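Local coordinates for protein NADP-dependent alcohol dehydrogenase (Entamoeba histolytica, PDB 2OUI) that catalyses the NADP-dependent oxidation of alcohols to aldehydes or ketones and the reverse reduction, working as a tetramer with bound zinc, at residues A145-D150 / L344-V349; L32-C37 / E325-V330; V178-V183 / S317-H322. The protein carries 1 engineered substitution. All blocks are in the same frame, centred on the assembly; numbering follows the deposited sequence.

Contact 1 (A145-D150 / L344-V349); sequences AVMLSD and LIKPVV. With ZN (zinc ion), chain E.
Lys346 meets Met147 through the aliphatic start of its chain. Its CG lies 3.7 Å from Met147 SD and equally near Met147 CE, the two side chains passing each other in opposite senses. That carbon stands opposite the backbone N (chi1 -163°), and a bend at chi2 (76°) carries the rest of the chain away from the methionine toward the metal site, where NZ is hydrogen-bonded to Pro36 O and salt-bridged to Glu60. Asp150 OD2 remains 5.3 Å from Lys346 NZ, too far for a salt bridge; it is instead bonded to zinc at 1.9 Å, a site completed on the protein side by Cys37 and His59.

Two residues on, Val348 presents CG1 to both Met147 and Val146. Met147 CE reaches this methyl at 3.5 Å, with the two side chains nearly perpendicular, while Val146 CG1 meets Val348 CG1 at 3.7 Å. Val348 was modelled in two conformers, so these two distances describe one of them.

The touching residues are all buried. Segment 145-150 runs from the end of helix 142-145 through a type I turn (Ala145 to Leu148) into the start of helix 148-161, and strand 346-350 lies between strands 27-34 and 320-325, with Pro347 directed at helix 329-339.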
ATOM      1  N   ALA A 145     -16.789   4.467  26.631  1.00 22.73           N
ATOM      2  CA  ALA A 145     -16.053   5.344  25.717  1.00 22.61           C
ATOM      3  C   ALA A 145     -14.592   5.543  26.119  1.00 23.50           C
ATOM      4  O   ALA A 145     -13.747   5.787  25.247  1.00 23.74           O
ATOM      5  CB  ALA A 145     -16.753   6.690  25.595  1.00 24.38           C
ATOM      6  N   VAL A 146     -14.287   5.471  27.422  1.00 23.18           N
ATOM      7  CA  VAL A 146     -12.902   5.697  27.874  1.00 25.49           C
ATOM      8  C   VAL A 146     -11.953   4.592  27.377  1.00 25.08           C
ATOM      9  O   VAL A 146     -10.719   4.781  27.302  1.00 24.09           O
ATOM     10  CB  VAL A 146     -12.787   5.922  29.404  1.00 27.05           C
ATOM     11  CG1 VAL A 146     -13.005   4.626  30.176  1.00 30.37           C
ATOM     12  CG2 VAL A 146     -11.445   6.560  29.731  1.00 31.41           C
ATOM     13  N   MET A 147     -12.536   3.448  27.013  1.00 23.96           N
ATOM     14  CA  MET A 147     -11.753   2.357  26.405  1.00 23.58           C
ATOM     15  C   MET A 147     -11.281   2.688  25.001  1.00 22.24           C
ATOM     16  O   MET A 147     -10.334   2.069  24.509  1.00 24.67           O
ATOM     17  CB  MET A 147     -12.574   1.063  26.364  1.00 21.96           C
ATOM     18  CG  MET A 147     -13.038   0.551  27.733  1.00 24.08           C
ATOM     19  SD  MET A 147     -11.694   0.108  28.850  1.00 28.98           S
ATOM     20  CE  MET A 147     -11.610   1.516  29.932  1.00 35.13           C
ATOM     21  N   LEU A 148     -11.941   3.644  24.351  1.00 25.01           N
ATOM     22  CA  LEU A 148     -11.512   4.142  23.022  1.00 24.84           C
ATOM     23  C   LEU A 148     -10.167   4.882  23.022  1.00 25.57           C
ATOM     24  O   LEU A 148      -9.441   4.829  22.051  1.00 25.66           O
ATOM     25  CB  LEU A 148     -12.600   5.044  22.404  1.00 24.43           C
ATOM     26  CG  LEU A 148     -13.946   4.394  22.066  1.00 24.76           C
ATOM     27  CD1 LEU A 148     -15.010   5.440  21.778  1.00 27.13           C
ATOM     28  CD2 LEU A 148     -13.795   3.396  20.888  1.00 24.11           C
ATOM     29  N   SER A 149      -9.833   5.561  24.122  1.00 23.96           N
ATOM     30  CA  SER A 149      -8.719   6.509  24.182  1.00 23.28           C
ATOM     31  C   SER A 149      -7.386   5.851  23.868  1.00 22.43           C
ATOM     32  O   SER A 149      -6.536   6.461  23.227  1.00 21.93           O
ATOM     33  CB  SER A 149      -8.620   7.081  25.609  1.00 24.11           C
ATOM     34  OG  SER A 149      -9.823   7.757  25.942  1.00 24.96           O
ATOM     35  N   ASP A 150      -7.252   4.605  24.320  1.00 21.32           N
ATOM     36  CA  ASP A 150      -5.986   3.878  24.302  1.00 23.27           C
ATOM     37  C   ASP A 150      -6.255   2.401  24.005  1.00 26.40           C
ATOM     38  O   ASP A 150      -5.645   1.857  23.092  1.00 24.08           O
ATOM     39  CB  ASP A 150      -5.277   4.087  25.647  1.00 22.98           C
ATOM     40  CG  ASP A 150      -3.837   3.562  25.684  1.00 27.42           C
ATOM     41  OD1 ASP A 150      -3.284   3.164  24.622  1.00 30.42           O
ATOM     42  OD2 ASP A 150      -3.272   3.543  26.811  1.00 27.07           O
ATOM     43  N   LEU A 344      -8.536  -8.987  37.148  1.00 31.65           N
ATOM     44  CA  LEU A 344      -8.331  -7.708  36.469  1.00 30.01           C
ATOM     45  C   LEU A 344      -8.253  -7.805  34.953  1.00 29.95           C
ATOM     46  O   LEU A 344      -7.575  -8.675  34.412  1.00 28.15           O
ATOM     47  CB  LEU A 344      -7.049  -7.030  36.991  1.00 30.08           C
ATOM     48  CG  LEU A 344      -6.598  -5.724  36.298  1.00 29.19           C
ATOM     49  CD1 LEU A 344      -7.441  -4.587  36.796  1.00 31.16           C
ATOM     50  CD2 LEU A 344      -5.137  -5.418  36.552  1.00 33.95           C
ATOM     51  N   ILE A 345      -8.969  -6.896  34.288  1.00 27.59           N
ATOM     52  CA  ILE A 345      -8.668  -6.507  32.909  1.00 26.59           C
ATOM     53  C   ILE A 345      -8.437  -4.987  32.951  1.00 27.45           C
ATOM     54  O   ILE A 345      -7.305  -4.530  32.881  1.00 26.31           O
ATOM     55  CB  ILE A 345      -9.787  -6.915  31.897  1.00 24.93           C
ATOM     56  CG1 ILE A 345      -9.977  -8.446  31.918  1.00 27.81           C
ATOM     57  CG2 ILE A 345      -9.448  -6.380  30.481  1.00 26.10           C
ATOM     58  CD1 ILE A 345     -11.143  -8.959  31.076  1.00 25.32           C
ATOM     59  N   LYS A 346      -9.497  -4.204  33.160  1.00 25.58           N
ATOM     60  CA  LYS A 346      -9.342  -2.750  33.148  1.00 25.28           C
ATOM     61  C   LYS A 346     -10.260  -2.104  34.198  1.00 25.25           C
ATOM     62  O   LYS A 346     -11.444  -2.398  34.230  1.00 25.91           O
ATOM     63  CB  LYS A 346      -9.677  -2.259  31.734  1.00 29.28           C
ATOM     64  CG  LYS A 346      -9.224  -0.885  31.398  1.00 33.07           C
ATOM     65  CD  LYS A 346      -7.741  -0.809  31.125  1.00 34.03           C
ATOM     66  CE  LYS A 346      -7.444   0.614  30.699  1.00 27.43           C
ATOM     67  NZ  LYS A 346      -6.002   0.839  30.405  1.00 24.94           N
ATOM     68  N   PRO A 347      -9.702  -1.276  35.101  1.00 25.51           N
ATOM     69  CA  PRO A 347     -10.543  -0.487  35.998  1.00 24.37           C
ATOM     70  C   PRO A 347     -10.961   0.831  35.353  1.00 24.11           C
ATOM     71  O   PRO A 347     -10.289   1.343  34.443  1.00 23.67           O
ATOM     72  CB  PRO A 347      -9.626  -0.193  37.190  1.00 26.20           C
ATOM     73  CG  PRO A 347      -8.265  -0.806  36.848  1.00 25.35           C
ATOM     74  CD  PRO A 347      -8.269  -1.038  35.360  1.00 26.49           C
ATOM     75  N   VAL A 348     -12.089   1.356  35.803  1.00 22.34           N
ATOM     76  CA  VAL A 348     -12.520   2.688  35.402  0.50 21.11           C
ATOM     77  C   VAL A 348     -12.967   3.466  36.622  1.00 21.56           C
ATOM     78  O   VAL A 348     -13.496   2.906  37.584  1.00 22.48           O
ATOM     79  CB  VAL A 348     -13.660   2.711  34.349  0.50 20.88           C
ATOM     80  CG1 VAL A 348     -13.146   2.304  33.004  0.50 19.81           C
ATOM     81  CG2 VAL A 348     -14.843   1.850  34.772  0.50 20.07           C
ATOM     82  N   VAL A 349     -12.719   4.766  36.586  1.00 20.95           N
ATOM     83  CA  VAL A 349     -13.106   5.644  37.668  1.00 21.51           C
ATOM     84  C   VAL A 349     -14.074   6.665  37.094  1.00 22.20           C
ATOM     85  O   VAL A 349     -13.776   7.290  36.100  1.00 22.40           O
ATOM     86  CB  VAL A 349     -11.878   6.395  38.220  1.00 20.49           C
ATOM     87  CG1 VAL A 349     -12.285   7.376  39.325  1.00 17.84           C
ATOM     88  CG2 VAL A 349     -10.838   5.400  38.755  1.00 23.15           C
TER
HETATM   89 ZN    ZN E 361      -1.739   3.423  27.860  1.00 19.45          ZN

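Contact 2 (L32-C37 / E325-V330); sequences LALAPC and EGLEKV. With ZN (zinc ion), chain E.
Leu34 CD1 is the atom on which the apolar contact turns. It lies 3.5 Å from Val330 CG1 and 3.8 Å from Leu327 CD1, so the three methyls form a small triangle. Both approaches are oblique, the leucine branch lying at a slant to each partner. Leu34 CG stands opposite its own carbonyl carbon (chi1 -68°), which sends CD1 out toward 325-330. Val330 CG1 also passes 4.1 Å from Leu34 CB, so the valine follows the leucine down to its base. Trp14 of strand 11-16 packs on both Leu327 and Val330 and closes the cluster further.

Backbone hydrogen bonds set the two partners of Leu34 in place. A type I turn runs from Gly326 to Lys329, closed by Lys329 N to Gly326 O at 2.9 Å, and the next bond, Val330 N to Leu327 O at 3.1 Å, brings Leu327 and Val330 round to the same methyl. On the other segment, Leu32 and Ala33 both face Val62 in a classic beta bulge, where the chain turns a corner just before Leu34.

Metal coordination occupies the far end of 32-37 and takes no part in the packing. Cys37 SG binds zinc at 2.2 Å, alongside His59 and Asp150. The same sulfur caps a backbone N just beyond the segment, since Cys37 is the N-cap of helix 38-46.

Strand 27-34 pairs antiparallel with 346-350, Leu34 bonding to Val349 through the backbone. Helix 329-339 lies over this pairing, touching Val349 through Val330 and Pro36 through Ala333, Leu334 and Met337.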
ATOM      1  N   LEU A  32     -14.474  13.073  33.447  1.00 21.03           N
ATOM      2  CA  LEU A  32     -15.748  12.427  33.798  1.00 21.87           C
ATOM      3  C   LEU A  32     -15.575  10.924  33.977  1.00 23.23           C
ATOM      4  O   LEU A  32     -16.278  10.318  34.748  1.00 22.14           O
ATOM      5  CB  LEU A  32     -16.788  12.645  32.705  1.00 23.05           C
ATOM      6  CG  LEU A  32     -17.266  14.071  32.418  1.00 25.10           C
ATOM      7  CD1 LEU A  32     -18.227  14.007  31.251  1.00 27.70           C
ATOM      8  CD2 LEU A  32     -17.927  14.665  33.654  1.00 30.26           C
ATOM      9  N   ALA A  33     -14.649  10.325  33.234  1.00 22.15           N
ATOM     10  CA  ALA A  33     -14.311   8.923  33.459  1.00 24.22           C
ATOM     11  C   ALA A  33     -12.838   8.755  33.107  1.00 21.89           C
ATOM     12  O   ALA A  33     -12.346   9.375  32.159  1.00 22.46           O
ATOM     13  CB  ALA A  33     -15.207   7.985  32.629  1.00 24.24           C
ATOM     14  N   LEU A  34     -12.129   7.974  33.923  1.00 22.19           N
ATOM     15  CA  LEU A  34     -10.677   7.805  33.767  1.00 22.17           C
ATOM     16  C   LEU A  34     -10.327   6.343  33.875  1.00 19.99           C
ATOM     17  O   LEU A  34     -11.021   5.608  34.571  1.00 20.21           O
ATOM     18  CB  LEU A  34      -9.944   8.539  34.915  1.00 20.92           C
ATOM     19  CG  LEU A  34     -10.046  10.077  34.898  1.00 22.03           C
ATOM     20  CD1 LEU A  34      -9.449  10.658  36.183  1.00 23.02           C
ATOM     21  CD2 LEU A  34      -9.371  10.693  33.651  1.00 22.25           C
ATOM     22  N   ALA A  35      -9.240   5.930  33.230  1.00 21.30           N
ATOM     23  CA  ALA A  35      -8.727   4.557  33.417  1.00 24.09           C
ATOM     24  C   ALA A  35      -7.197   4.586  33.514  1.00 21.92           C
ATOM     25  O   ALA A  35      -6.565   5.430  32.876  1.00 25.94           O
ATOM     26  CB  ALA A  35      -9.161   3.663  32.263  1.00 21.70           C
ATOM     27  N   PRO A  36      -6.607   3.682  34.313  1.00 24.15           N
ATOM     28  CA  PRO A  36      -5.147   3.534  34.390  1.00 22.64           C
ATOM     29  C   PRO A  36      -4.614   2.543  33.358  1.00 25.01           C
ATOM     30  O   PRO A  36      -5.374   1.703  32.846  1.00 25.89           O
ATOM     31  CB  PRO A  36      -4.943   2.951  35.773  1.00 21.77           C
ATOM     32  CG  PRO A  36      -6.132   2.016  35.912  1.00 24.42           C
ATOM     33  CD  PRO A  36      -7.291   2.726  35.205  1.00 24.71           C
ATOM     34  N   CYS A  37      -3.319   2.645  33.055  1.00 24.94           N
ATOM     35  CA  CYS A  37      -2.704   1.847  31.994  1.00 23.78           C
ATOM     36  C   CYS A  37      -1.448   1.200  32.514  1.00 23.55           C
ATOM     37  O   CYS A  37      -0.719   1.798  33.275  1.00 25.33           O
ATOM     38  CB  CYS A  37      -2.325   2.747  30.806  1.00 21.12           C
ATOM     39  SG  CYS A  37      -1.821   1.762  29.355  1.00 26.06           S
ATOM     40  N   GLU A 325     -15.593   5.313  42.204  1.00 23.49           N
ATOM     41  CA  GLU A 325     -16.156   6.646  42.077  1.00 25.09           C
ATOM     42  C   GLU A 325     -15.234   7.614  42.787  1.00 22.63           C
ATOM     43  O   GLU A 325     -14.825   7.355  43.921  1.00 23.18           O
ATOM     44  CB  GLU A 325     -17.526   6.736  42.749  1.00 27.85           C
ATOM     45  CG  GLU A 325     -18.566   5.763  42.224  1.00 40.07           C
ATOM     46  CD  GLU A 325     -19.222   6.241  40.939  1.00 54.29           C
ATOM     47  OE1 GLU A 325     -19.455   7.469  40.808  1.00 58.56           O
ATOM     48  OE2 GLU A 325     -19.514   5.389  40.067  1.00 58.35           O
ATOM     49  N   GLY A 326     -14.942   8.734  42.135  1.00 20.96           N
ATOM     50  CA  GLY A 326     -14.196   9.812  42.780  1.00 23.10           C
ATOM     51  C   GLY A 326     -12.776   9.892  42.281  1.00 23.86           C
ATOM     52  O   GLY A 326     -12.100   8.858  42.110  1.00 21.18           O
ATOM     53  N   LEU A 327     -12.316  11.122  42.060  1.00 23.49           N
ATOM     54  CA  LEU A 327     -10.985  11.357  41.514  1.00 22.60           C
ATOM     55  C   LEU A 327      -9.872  10.679  42.325  1.00 23.45           C
ATOM     56  O   LEU A 327      -8.925  10.158  41.746  1.00 24.86           O
ATOM     57  CB  LEU A 327     -10.708  12.853  41.373  1.00 22.42           C
ATOM     58  CG  LEU A 327      -9.361  13.238  40.735  1.00 18.91           C
ATOM     59  CD1 LEU A 327      -9.168  12.680  39.334  1.00 20.58           C
ATOM     60  CD2 LEU A 327      -9.184  14.781  40.711  1.00 23.43           C
ATOM     61  N   GLU A 328     -10.005  10.661  43.651  1.00 23.99           N
ATOM     62  CA  GLU A 328      -8.989  10.074  44.521  1.00 27.25           C
ATOM     63  C   GLU A 328      -8.772   8.609  44.178  1.00 27.45           C
ATOM     64  O   GLU A 328      -7.662   8.093  44.341  1.00 25.85           O
ATOM     65  CB  GLU A 328      -9.365  10.179  45.999  1.00 28.90           C
ATOM     66  CG  GLU A 328     -10.423  11.219  46.310  1.00 44.49           C
ATOM     67  CD  GLU A 328     -11.829  10.692  46.088  1.00 52.91           C
ATOM     68  OE1 GLU A 328     -12.604  11.368  45.367  1.00 55.98           O
ATOM     69  OE2 GLU A 328     -12.142   9.601  46.628  1.00 56.86           O
ATOM     70  N   LYS A 329      -9.809   7.941  43.671  1.00 26.01           N
ATOM     71  CA  LYS A 329      -9.688   6.500  43.391  1.00 23.58           C
ATOM     72  C   LYS A 329      -8.800   6.126  42.205  1.00 24.06           C
ATOM     73  O   LYS A 329      -8.521   4.941  42.027  1.00 24.23           O
ATOM     74  CB  LYS A 329     -11.059   5.825  43.248  1.00 24.05           C
ATOM     75  CG  LYS A 329     -11.964   5.962  44.452  1.00 25.16           C
ATOM     76  CD  LYS A 329     -11.375   5.374  45.704  1.00 28.19           C
ATOM     77  CE  LYS A 329     -12.269   5.695  46.895  1.00 41.31           C
ATOM     78  NZ  LYS A 329     -11.709   5.147  48.151  1.00 43.25           N
ATOM     79  N   VAL A 330      -8.329   7.099  41.417  1.00 22.80           N
ATOM     80  CA  VAL A 330      -7.365   6.780  40.342  1.00 22.88           C
ATOM     81  C   VAL A 330      -6.088   6.184  40.922  1.00 23.60           C
ATOM     82  O   VAL A 330      -5.429   5.369  40.265  1.00 22.50           O
ATOM     83  CB  VAL A 330      -7.035   7.947  39.352  1.00 25.04           C
ATOM     84  CG1 VAL A 330      -8.284   8.408  38.634  1.00 28.92           C
ATOM     85  CG2 VAL A 330      -6.335   9.112  40.033  1.00 24.00           C
TER
HETATM   86 ZN    ZN E 361      -1.739   3.423  27.860  1.00 19.45          ZN

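Contact 3 (V178-V183 / S317-H322). With NO3 (nitrate ion), chain F.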
ATOM      1  N   VAL A 178      -5.338  -4.516  25.934  1.00 23.01           N
ATOM      2  CA  VAL A 178      -4.886  -4.161  24.577  1.00 23.92           C
ATOM      3  C   VAL A 178      -4.968  -5.367  23.664  1.00 25.43           C
ATOM      4  O   VAL A 178      -5.503  -5.262  22.562  1.00 26.36           O
ATOM      5  CB  VAL A 178      -3.455  -3.565  24.536  1.00 24.27           C
ATOM      6  CG1 VAL A 178      -2.937  -3.329  23.049  1.00 21.52           C
ATOM      7  CG2 VAL A 178      -3.440  -2.235  25.277  1.00 25.47           C
ATOM      8  N   GLY A 179      -4.440  -6.503  24.115  1.00 24.14           N
ATOM      9  CA  GLY A 179      -4.498  -7.739  23.307  1.00 24.16           C
ATOM     10  C   GLY A 179      -5.910  -8.190  22.970  1.00 23.89           C
ATOM     11  O   GLY A 179      -6.171  -8.731  21.884  1.00 22.72           O
ATOM     12  N   LEU A 180      -6.818  -8.047  23.929  1.00 23.41           N
ATOM     13  CA  LEU A 180      -8.225  -8.385  23.690  1.00 21.97           C
ATOM     14  C   LEU A 180      -8.766  -7.522  22.562  1.00 22.71           C
ATOM     15  O   LEU A 180      -9.561  -7.989  21.730  1.00 22.41           O
ATOM     16  CB  LEU A 180      -9.054  -8.202  24.968  1.00 20.23           C
ATOM     17  CG  LEU A 180      -8.824  -9.208  26.106  1.00 21.95           C
ATOM     18  CD1 LEU A 180      -9.626  -8.813  27.359  1.00 21.48           C
ATOM     19  CD2 LEU A 180      -9.249 -10.577  25.646  1.00 22.62           C
ATOM     20  N   MET A 181      -8.340  -6.258  22.538  1.00 24.29           N
ATOM     21  CA  MET A 181      -8.766  -5.354  21.480  1.00 22.81           C
ATOM     22  C   MET A 181      -8.060  -5.678  20.170  1.00 22.60           C
ATOM     23  O   MET A 181      -8.612  -5.429  19.112  1.00 21.77           O
ATOM     24  CB  MET A 181      -8.643  -3.875  21.874  1.00 20.62           C
ATOM     25  CG  MET A 181      -9.716  -3.429  22.913  1.00 20.56           C
ATOM     26  SD  MET A 181     -11.378  -3.607  22.193  1.00 26.91           S
ATOM     27  CE  MET A 181     -12.024  -5.115  22.924  1.00 24.24           C
ATOM     28  N   SER A 182      -6.865  -6.285  20.253  1.00 21.82           N
ATOM     29  CA  SER A 182      -6.184  -6.790  19.035  1.00 23.82           C
ATOM     30  C   SER A 182      -6.896  -8.022  18.458  1.00 22.50           C
ATOM     31  O   SER A 182      -6.928  -8.205  17.234  1.00 22.55           O
ATOM     32  CB  SER A 182      -4.729  -7.159  19.320  1.00 23.00           C
ATOM     33  OG  SER A 182      -3.942  -5.996  19.552  1.00 23.49           O
ATOM     34  N   VAL A 183      -7.424  -8.881  19.336  1.00 22.41           N
ATOM     35  CA  VAL A 183      -8.319  -9.936  18.922  1.00 23.14           C
ATOM     36  C   VAL A 183      -9.550  -9.355  18.253  1.00 22.69           C
ATOM     37  O   VAL A 183      -9.946  -9.806  17.172  1.00 20.58           O
ATOM     38  CB  VAL A 183      -8.704 -10.887  20.098  1.00 22.51           C
ATOM     39  CG1 VAL A 183      -9.790 -11.884  19.657  1.00 20.23           C
ATOM     40  CG2 VAL A 183      -7.462 -11.666  20.594  1.00 21.19           C
ATOM     41  N   SER A 317     -17.525  -2.887  27.038  1.00 25.25           N
ATOM     42  CA  SER A 317     -17.868  -3.072  28.451  1.00 27.17           C
ATOM     43  C   SER A 317     -17.238  -4.329  29.049  1.00 25.65           C
ATOM     44  O   SER A 317     -16.971  -4.364  30.250  1.00 25.74           O
ATOM     45  CB  SER A 317     -19.384  -3.080  28.670  1.00 27.91           C
ATOM     46  OG  SER A 317     -19.959  -4.288  28.183  1.00 30.18           O
ATOM     47  N   LYS A 318     -16.998  -5.353  28.220  1.00 25.10           N
ATOM     48  CA  LYS A 318     -16.380  -6.612  28.683  1.00 25.46           C
ATOM     49  C   LYS A 318     -14.975  -6.403  29.246  1.00 25.16           C
ATOM     50  O   LYS A 318     -14.447  -7.283  29.912  1.00 27.09           O
ATOM     51  CB  LYS A 318     -16.269  -7.625  27.543  1.00 26.18           C
ATOM     52  CG  LYS A 318     -17.580  -8.149  26.992  1.00 32.41           C
ATOM     53  CD  LYS A 318     -17.219  -9.078  25.803  1.00 38.19           C
ATOM     54  CE  LYS A 318     -18.178  -8.973  24.631  1.00 40.98           C
ATOM     55  NZ  LYS A 318     -19.462  -9.633  24.987  1.00 49.25           N
ATOM     56  N   LEU A 319     -14.354  -5.265  28.929  1.00 23.05           N
ATOM     57  CA  LEU A 319     -13.017  -4.946  29.420  1.00 22.85           C
ATOM     58  C   LEU A 319     -13.030  -4.460  30.859  1.00 23.77           C
ATOM     59  O   LEU A 319     -12.007  -4.479  31.526  1.00 26.99           O
ATOM     60  CB  LEU A 319     -12.371  -3.845  28.567  1.00 21.53           C
ATOM     61  CG  LEU A 319     -12.095  -4.162  27.096  1.00 23.31           C
ATOM     62  CD1 LEU A 319     -11.543  -2.927  26.359  1.00 27.55           C
ATOM     63  CD2 LEU A 319     -11.122  -5.326  26.995  1.00 25.92           C
ATOM     64  N   ILE A 320     -14.179  -3.985  31.316  1.00 22.25           N
ATOM     65  CA  ILE A 320     -14.257  -3.295  32.612  1.00 23.29           C
ATOM     66  C   ILE A 320     -14.512  -4.297  33.731  1.00 24.09           C
ATOM     67  O   ILE A 320     -15.598  -4.902  33.825  1.00 24.72           O
ATOM     68  CB  ILE A 320     -15.366  -2.236  32.602  1.00 25.81           C
ATOM     69  CG1 ILE A 320     -15.117  -1.191  31.502  1.00 25.14           C
ATOM     70  CG2 ILE A 320     -15.486  -1.548  33.992  1.00 23.59           C
ATOM     71  CD1 ILE A 320     -16.314  -0.271  31.260  1.00 29.34           C
ATOM     72  N   THR A 321     -13.535  -4.449  34.612  1.00 23.10           N
ATOM     73  CA  THR A 321     -13.664  -5.416  35.707  1.00 22.67           C
ATOM     74  C   THR A 321     -13.837  -4.774  37.082  1.00 25.15           C
ATOM     75  O   THR A 321     -14.302  -5.417  38.008  1.00 24.53           O
ATOM     76  CB  THR A 321     -12.448  -6.339  35.774  1.00 24.46           C
ATOM     77  OG1 THR A 321     -11.249  -5.544  35.757  1.00 25.21           O
ATOM     78  CG2 THR A 321     -12.453  -7.295  34.567  1.00 24.46           C
ATOM     79  N   HIS A 322     -13.425  -3.521  37.209  1.00 23.80           N
ATOM     80  CA  HIS A 322     -13.407  -2.826  38.493  1.00 23.80           C
ATOM     81  C   HIS A 322     -13.922  -1.419  38.255  1.00 23.97           C
ATOM     82  O   HIS A 322     -13.470  -0.745  37.328  1.00 24.51           O
ATOM     83  CB  HIS A 322     -11.979  -2.724  39.020  1.00 21.55           C
ATOM     84  CG  HIS A 322     -11.379  -4.031  39.427  1.00 22.69           C
ATOM     85  ND1 HIS A 322     -10.894  -4.944  38.513  1.00 25.15           N
ATOM     86  CD2 HIS A 322     -11.156  -4.564  40.649  1.00 25.75           C
ATOM     87  CE1 HIS A 322     -10.415  -5.993  39.159  1.00 30.15           C
ATOM     88  NE2 HIS A 322     -10.568  -5.790  40.456  1.00 28.05           N
TER
HETATM   89  N   NO3 F3001      -2.134  -4.246  28.538  1.00 31.99           N
HETATM   90  O1  NO3 F3001      -2.405  -3.278  29.519  1.00 32.40           O
HETATM   91  O2  NO3 F3001      -3.133  -4.658  27.683  1.00 23.82           O
HETATM   92  O3  NO3 F3001      -0.859  -4.810  28.413  1.00 37.84           O
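Leu319 divides its two methyls between neighbouring residues of helix 177-188, and more of its surface is buried here than that of either partner. CD2 meets Leu180 CD1 at 3.8 Å and also approaches Leu180 CB at 4.1 Å; the two leucine side chains run past each other in opposite directions. CD1 goes to the methionine, 3.9 Å from Met181 CG and 4.1 Å from Met181 CE. Bends in the Met181 chain at chi2 (-62°) and chi3 (102°) turn CE to the Leu319 side, where it reaches CD1 as CG does. Met181 and Leu319 cross at a slant, and Val152 and Tyr210 also pack on the methionine.

Helix 177-188 follows strand 170-173 of the six-stranded parallel sheet, the strand-turn-helix opening of a Rossmann fold, and Gly179 fits the last glycine of a GxGxxG-like pattern. At the start of this helix Val178 N donates to nitrate O2 at 2.8 Å with an N-H...O angle of 162°, and Thr38 OG1 also binds the ion. An anion held at this helix end is consistent with the place where the dinucleotide phosphates lie in relatives, although the nitrate probably came from the crystallisation liquor.

Leu319 is delivered by a 3-10 turn, 317-319, whose bond from Ile320 N to Ser317 O measures 3.0 Å. The chain then enters strand 320-325, where Thr321 OG1 lies 2.8 Å from His322 ND1, in the plane of the imidazole at its edge; either may be the donor.

All three contacts are largely buried and apolar, but contacts 1 and 3 lie deeper, about 9 and 10 Å from the chain centre (centre to centre), against about 16 Å for contact 2, where Leu327 is partly exposed. One sheet links them: strand 346-350 of contact 1 is flanked by 27-34 of contact 2 and 320-325 of contact 3. Contacts 1 and 2 share the zinc, each supplying one ligand, and are tied by Val349 N to Leu34 O at 2.8 Å. Contact 3 contributes no ligand; it packs the 3-10 turn before strand 320-325 on the Rossmann helix, whose start binds a nitrate. Contacts 2 and 3 adjoin in sequence without otherwise touching.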